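Local structure of inactive glucansucrase (Lactobacillus reuteri, 5JBD) at residues Glu379-Pro384 against Phe641-Ala645; Leu531-Ser535 against Ala559-Gln563; Val626-Ala630 against Ala645-Ser649. The protein is an inactive glucansucrase of glycosyl hydrolase family 70, in the TIM-barrel clan, and holds a calcium ion. All coordinates share one frame. Residue numbers count along the deposited sequence, not the author numbering.

Contact 1: Glu379-Pro384 against Phe641-Ala645; sequences ENEATP and FESNA
Glu379, extended (phi/psi -132/161), turns its side chain (chi1 m, chi2 t) so that OE1 accepts a hydrogen bond from Ala645 N at 2.9 Å, at the start of helix 645-648; Glu379 CA lies 4.9 Å from Asn644 CA. Asn380 follows in the left-handed region (61/23). Asn380 N donates to Ser643 O (2.9 Å), and Asn380 OD1 accepts from Asn644 ND2 (3.0 Å). At Glu381, whose CA-to-CB bond points away, N donates to a water (3.0 Å) that lies 3.1 Å from Ser643 O. Ala382 O reaches Ser643 N through a second water, 2.8 and 2.9 Å from these two atoms. Thr383 directs CB away and bonds Asn332. Pro384 points back, CB to Phe641 CB 3.8 Å and CG to Phe641 O 3.4 Å; Pro384 CA is 4.7 Å from the CA of Ser643, whose OG bonds Asp458. With chi1 p, Asn644 is the N-cap, its OD1 bonding Leu647 N. The pattern is a helix N-terminus capped by Asn644, with Glu379, from the loop entering strand 385-388 of the family's (beta/alpha)8 barrel, accepting a hydrogen bond from its first backbone NH.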
# COMPACT_ATOMS: atom_id res chain seq x y z
N GLU A 379 -7.53 -16.78 29.23
CA GLU A 379 -6.71 -16.95 28.02
C GLU A 379 -7.46 -17.76 26.96
O GLU A 379 -8.44 -18.43 27.27
CB GLU A 379 -5.36 -17.59 28.37
CG GLU A 379 -4.38 -16.58 28.98
CD GLU A 379 -3.13 -17.24 29.51
OE1 GLU A 379 -2.36 -17.85 28.72
OE2 GLU A 379 -2.91 -17.13 30.73
N ASN A 380 -7.01 -17.65 25.71
CA ASN A 380 -7.63 -18.28 24.56
C ASN A 380 -9.07 -17.86 24.27
O ASN A 380 -9.80 -18.60 23.61
CB ASN A 380 -7.53 -19.80 24.69
CG ASN A 380 -6.11 -20.23 24.98
OD1 ASN A 380 -5.25 -20.09 24.13
ND2 ASN A 380 -5.86 -20.69 26.21
N GLU A 381 -9.46 -16.69 24.75
CA GLU A 381 -10.81 -16.14 24.55
C GLU A 381 -10.83 -14.93 23.61
O GLU A 381 -11.78 -14.77 22.85
CB GLU A 381 -11.45 -15.76 25.89
CG GLU A 381 -11.66 -16.96 26.80
CD GLU A 381 -12.53 -16.67 28.02
OE1 GLU A 381 -12.67 -15.48 28.45
OE2 GLU A 381 -13.05 -17.66 28.56
N ALA A 382 -9.82 -14.08 23.70
CA ALA A 382 -9.78 -12.87 22.90
C ALA A 382 -9.47 -13.22 21.45
O ALA A 382 -8.86 -14.25 21.16
CB ALA A 382 -8.72 -11.92 23.43
N THR A 383 -9.89 -12.35 20.54
CA THR A 383 -9.50 -12.48 19.14
C THR A 383 -8.00 -12.22 18.98
O THR A 383 -7.54 -11.11 19.31
CB THR A 383 -10.28 -11.47 18.29
OG1 THR A 383 -11.67 -11.69 18.49
CG2 THR A 383 -9.92 -11.60 16.80
N PRO A 384 -7.23 -13.23 18.48
CA PRO A 384 -5.78 -13.03 18.23
C PRO A 384 -5.55 -11.83 17.34
O PRO A 384 -6.12 -11.75 16.25
CB PRO A 384 -5.36 -14.33 17.52
CG PRO A 384 -6.32 -15.34 18.03
CD PRO A 384 -7.63 -14.62 18.16
N PHE A 641 -3.92 -19.48 15.42
CA PHE A 641 -3.53 -18.52 16.46
C PHE A 641 -4.52 -18.52 17.64
O PHE A 641 -5.71 -18.68 17.45
CB PHE A 641 -3.28 -17.12 15.89
CG PHE A 641 -2.10 -17.10 14.98
CD1 PHE A 641 -0.82 -17.34 15.49
CD2 PHE A 641 -2.26 -16.97 13.61
CE1 PHE A 641 0.27 -17.38 14.65
CE2 PHE A 641 -1.16 -17.02 12.77
CZ PHE A 641 0.10 -17.23 13.29
N GLU A 642 -3.96 -18.41 18.84
CA GLU A 642 -4.69 -18.35 20.08
C GLU A 642 -4.10 -17.20 20.89
O GLU A 642 -2.87 -17.10 21.01
CB GLU A 642 -4.48 -19.62 20.87
CG GLU A 642 -4.98 -20.89 20.22
CD GLU A 642 -4.74 -22.10 21.10
OE1 GLU A 642 -3.59 -22.26 21.56
OE2 GLU A 642 -5.68 -22.87 21.34
N SER A 643 -4.97 -16.36 21.43
CA SER A 643 -4.56 -15.19 22.25
C SER A 643 -4.32 -15.66 23.67
O SER A 643 -5.24 -15.77 24.47
CB SER A 643 -5.63 -14.09 22.18
OG SER A 643 -5.16 -12.85 22.73
N ASN A 644 -3.06 -15.94 23.99
CA ASN A 644 -2.68 -16.44 25.31
C ASN A 644 -1.32 -15.87 25.67
O ASN A 644 -0.76 -15.09 24.89
CB ASN A 644 -2.69 -17.99 25.33
CG ASN A 644 -1.83 -18.60 24.24
OD1 ASN A 644 -0.74 -18.12 23.94
ND2 ASN A 644 -2.32 -19.68 23.64
N ALA A 645 -0.78 -16.27 26.82
CA ALA A 645 0.52 -15.76 27.28
C ALA A 645 1.68 -16.00 26.29
O ALA A 645 2.61 -15.16 26.18
CB ALA A 645 0.85 -16.35 28.65
O HOH W 1 -7.77 -14.49 25.83
O HOH W 2 -7.81 -16.87 21.46

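Contact 2: Leu531-Ser535 against Ala559-Gln563; sequences LSRTS and AHANQ
Arg533 lays one face of its guanidinium over Gln563 CB, which is 3.5 Å from NH2, while three backbone carbonyls lie near the plane at its edge. Although its CA-to-CB bond points away from 559-563, the extended chain, with a single p kink at chi2 (t, p, t, then -173°), brings the end back. Arg533 NH1 donates to Ala559 O (3.1 Å) and Ala561 O (3.0 Å), and Arg533 NH2 donates to Ala561 O (2.9 Å), so that one carbonyl is shared by both nitrogens; Asn562 O lies 3.3 Å from Arg533 NH2. The backbone turns at Asn562, in the left-handed region (52/51), before Gln563.

The opposing segment is a type I turn, Ser532 to Ser535, with Arg533 (-55/-43) and Thr534 (-100/16) at its centre. Its closing bond, Ser535 N to Ser532 O, is weak at 3.4 Å, but Ser535 OG donates to Leu531 O at 2.6 Å. The nearest CA pair is Arg533 and Ala559, 6.2 Å apart. Gln563, extended (chi1 t, chi2 t), donates from NE2 to Arg533 O at 2.7 Å and accepts at OE1 from His560 ND1 at 2.8 Å. His560 CE1 fits among the turn carbonyls, 3.3 Å from Ser532 O and 3.1 Å from both Arg533 O and Ser535 O; its NE2 bonds Tyr516 O.

The two loops lead into strands 537-542 and 564-571, which both pair antiparallel with strand 612-618, so the contact joins loops at one end of this beta sheet.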
# COMPACT_ATOMS: atom_id res chain seq x y z
N LEU A 531 8.76 -16.85 38.58
CA LEU A 531 8.85 -15.42 38.27
C LEU A 531 7.61 -14.61 38.66
O LEU A 531 7.56 -13.42 38.39
CB LEU A 531 9.15 -15.23 36.76
CG LEU A 531 10.43 -15.91 36.24
CD1 LEU A 531 10.64 -15.60 34.76
CD2 LEU A 531 11.65 -15.47 37.04
N SER A 532 6.63 -15.24 39.31
CA SER A 532 5.38 -14.57 39.68
C SER A 532 5.65 -13.34 40.55
O SER A 532 5.25 -12.23 40.21
CB SER A 532 4.42 -15.52 40.39
OG SER A 532 3.83 -16.44 39.47
N ARG A 533 6.37 -13.56 41.65
CA ARG A 533 6.67 -12.50 42.62
C ARG A 533 7.34 -11.25 42.00
O ARG A 533 6.98 -10.11 42.33
CB ARG A 533 7.58 -13.05 43.73
CG ARG A 533 8.03 -12.03 44.78
CD ARG A 533 6.86 -11.40 45.52
NE ARG A 533 7.33 -10.54 46.61
CZ ARG A 533 6.54 -9.95 47.52
NH1 ARG A 533 5.20 -10.11 47.49
NH2 ARG A 533 7.09 -9.20 48.47
N THR A 534 8.30 -11.48 41.11
CA THR A 534 9.17 -10.41 40.61
C THR A 534 8.76 -9.89 39.22
O THR A 534 9.54 -9.19 38.57
CB THR A 534 10.64 -10.87 40.59
OG1 THR A 534 10.75 -12.10 39.86
CG2 THR A 534 11.17 -11.07 42.01
N SER A 535 7.54 -10.21 38.77
CA SER A 535 7.04 -9.70 37.49
C SER A 535 5.70 -8.97 37.68
O SER A 535 5.18 -8.89 38.80
CB SER A 535 6.96 -10.83 36.45
OG SER A 535 6.10 -11.87 36.87
N ALA A 559 -0.33 -11.11 45.13
CA ALA A 559 1.01 -11.65 44.91
C ALA A 559 2.12 -10.66 45.21
O ALA A 559 3.28 -11.06 45.26
CB ALA A 559 1.15 -12.16 43.47
N HIS A 560 1.78 -9.39 45.43
CA HIS A 560 2.77 -8.33 45.53
C HIS A 560 2.64 -7.44 46.78
O HIS A 560 2.85 -6.23 46.71
CB HIS A 560 2.69 -7.50 44.26
CG HIS A 560 2.92 -8.30 43.02
ND1 HIS A 560 4.15 -8.80 42.68
CD2 HIS A 560 2.06 -8.75 42.08
CE1 HIS A 560 4.05 -9.50 41.57
NE2 HIS A 560 2.79 -9.48 41.18
N ALA A 561 2.36 -8.07 47.92
CA ALA A 561 2.31 -7.37 49.22
C ALA A 561 3.72 -7.18 49.75
O ALA A 561 4.61 -8.00 49.50
CB ALA A 561 1.47 -8.13 50.22
N ASN A 562 3.94 -6.06 50.45
CA ASN A 562 5.23 -5.77 51.09
C ASN A 562 6.38 -5.90 50.10
O ASN A 562 7.39 -6.57 50.37
CB ASN A 562 5.43 -6.68 52.32
CG ASN A 562 4.27 -6.61 53.31
OD1 ASN A 562 3.66 -7.62 53.64
ND2 ASN A 562 3.95 -5.40 53.77
N GLN A 563 6.23 -5.24 48.96
CA GLN A 563 7.17 -5.38 47.85
C GLN A 563 7.67 -4.06 47.32
O GLN A 563 6.89 -3.11 47.16
CB GLN A 563 6.53 -6.19 46.72
CG GLN A 563 7.52 -6.52 45.62
CD GLN A 563 7.03 -7.55 44.63
OE1 GLN A 563 5.87 -7.98 44.67
NE2 GLN A 563 7.92 -7.95 43.72

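Contact 3: Val626-Ala630 against Ala645-Ser649; sequences VTTNA and AALDS
This is a loop-against-helix contact through small side chains and backbone, placed where the link after strand 612-618 runs past the short, weakly bonded helix 645-648. Segment 626-630 is largely extended (Thr627 -45/130, Thr628 -97/126, Asn629 -76/138), and its closest CA pairs are Thr628 with Ala646 (4.7 Å) and Thr627 with Ser649 (5.3 Å). One direct hydrogen bond ties the two segments: Thr628 N donates to Ser649 OG at 3.0 Å, nearly straight at 170°. That hydroxyl, held by chi1 m, in turn donates to Ala645 O at 2.8 Å, so the serine relays from the loop to the first turn of the helix. Thr628 O faces Ala646 CA at 3.4 Å in a CA-H...O contact, and Thr628 OG1 sits 3.5 Å from Ala645 CB. Farther along the loop, Ala630 CB meets Ala646 CB at 4.1 Å; such close approach is possible because the side chains are small. Two waters bridge the segments. One donates to Thr627 OG1 (2.8 Å), which also hydrogen-bonds Asp625, and to Ser649 O (3.2 Å); the other donates to Thr628 O (2.8 Å) and weakly to Ala646 O (3.4 Å). Ala630 also packs on helix 310-315, where Leu647 touches Asn314; past the short helix the chain enters barrel strand 652-654, and Asp648 OD2 bonds Asp458 N just before barrel strand 460-464.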
# COMPACT_ATOMS: atom_id res chain seq x y z
N VAL A 626 10.13 -13.03 31.02
CA VAL A 626 8.85 -13.66 31.34
C VAL A 626 8.15 -14.27 30.13
O VAL A 626 6.96 -14.58 30.20
CB VAL A 626 7.88 -12.69 32.07
CG1 VAL A 626 8.40 -12.36 33.47
CG2 VAL A 626 7.62 -11.42 31.25
N THR A 627 8.87 -14.44 29.01
CA THR A 627 8.37 -15.19 27.86
C THR A 627 7.71 -16.49 28.30
O THR A 627 8.28 -17.23 29.07
CB THR A 627 9.51 -15.51 26.88
OG1 THR A 627 10.04 -14.29 26.35
CG2 THR A 627 9.02 -16.37 25.70
N THR A 628 6.49 -16.73 27.81
CA THR A 628 5.83 -18.01 27.98
C THR A 628 6.05 -18.85 26.71
O THR A 628 5.78 -18.37 25.61
CB THR A 628 4.33 -17.83 28.28
OG1 THR A 628 4.18 -17.18 29.54
CG2 THR A 628 3.61 -19.17 28.34
N ASN A 629 6.57 -20.07 26.87
CA ASN A 629 6.85 -20.95 25.72
C ASN A 629 5.54 -21.54 25.19
O ASN A 629 4.65 -21.92 25.97
CB ASN A 629 7.85 -22.06 26.07
CG ASN A 629 9.23 -21.54 26.48
OD1 ASN A 629 9.87 -22.11 27.36
ND2 ASN A 629 9.69 -20.44 25.86
N ALA A 630 5.40 -21.58 23.87
CA ALA A 630 4.18 -22.05 23.22
C ALA A 630 3.86 -23.53 23.50
O ALA A 630 2.70 -23.93 23.40
CB ALA A 630 4.24 -21.79 21.71
N ALA A 645 -0.78 -16.27 26.82
CA ALA A 645 0.52 -15.76 27.28
C ALA A 645 1.68 -16.00 26.29
O ALA A 645 2.61 -15.16 26.18
CB ALA A 645 0.85 -16.35 28.65
N ALA A 646 1.63 -17.10 25.54
CA ALA A 646 2.70 -17.37 24.56
C ALA A 646 2.62 -16.41 23.38
O ALA A 646 3.64 -15.83 22.99
CB ALA A 646 2.68 -18.81 24.10
N LEU A 647 1.43 -16.22 22.81
CA LEU A 647 1.30 -15.30 21.68
C LEU A 647 1.60 -13.86 22.13
O LEU A 647 2.24 -13.10 21.40
CB LEU A 647 -0.09 -15.37 21.06
CG LEU A 647 -0.23 -14.61 19.73
CD1 LEU A 647 0.60 -15.28 18.64
CD2 LEU A 647 -1.68 -14.54 19.30
N ASP A 648 1.14 -13.51 23.34
CA ASP A 648 1.41 -12.18 23.94
C ASP A 648 2.89 -11.90 24.14
O ASP A 648 3.28 -10.73 24.20
CB ASP A 648 0.73 -12.04 25.33
CG ASP A 648 -0.77 -11.85 25.27
OD1 ASP A 648 -1.35 -11.68 24.18
OD2 ASP A 648 -1.40 -11.82 26.36
N SER A 649 3.71 -12.94 24.28
CA SER A 649 5.17 -12.76 24.39
C SER A 649 5.85 -12.18 23.11
O SER A 649 7.00 -11.72 23.18
CB SER A 649 5.84 -14.08 24.83
OG SER A 649 5.33 -14.53 26.08
O HOH W 3 9.51 -13.58 23.65
O HOH W 4 6.61 -17.54 23.10

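In the fold
Contacts 1 and 3 share Ala645 and have centres about 11 Å apart: the loop 379-384 meets the start of helix 645-648, and the loop segment 626-630 packs along that helix. Leu647 binds them further, its CD2 lying 4.1 Å from Pro384 CB and its CD1 4.0 Å from Phe641 CD1. Contact 2 lies farther out, its centre about 19 Å from that of contact 3 and about 25 Å from that of contact 1, with nearest atoms to contact 1 about 11 Å apart. It reaches contact 3 through Val626, whose CG1 is 3.6 Å from Ser535 CB. The series runs from the sheet-end loops to the barrel. None of the calcium ligands, Glu237, Asp243, Asn287 and Asn751, belongs to these segments.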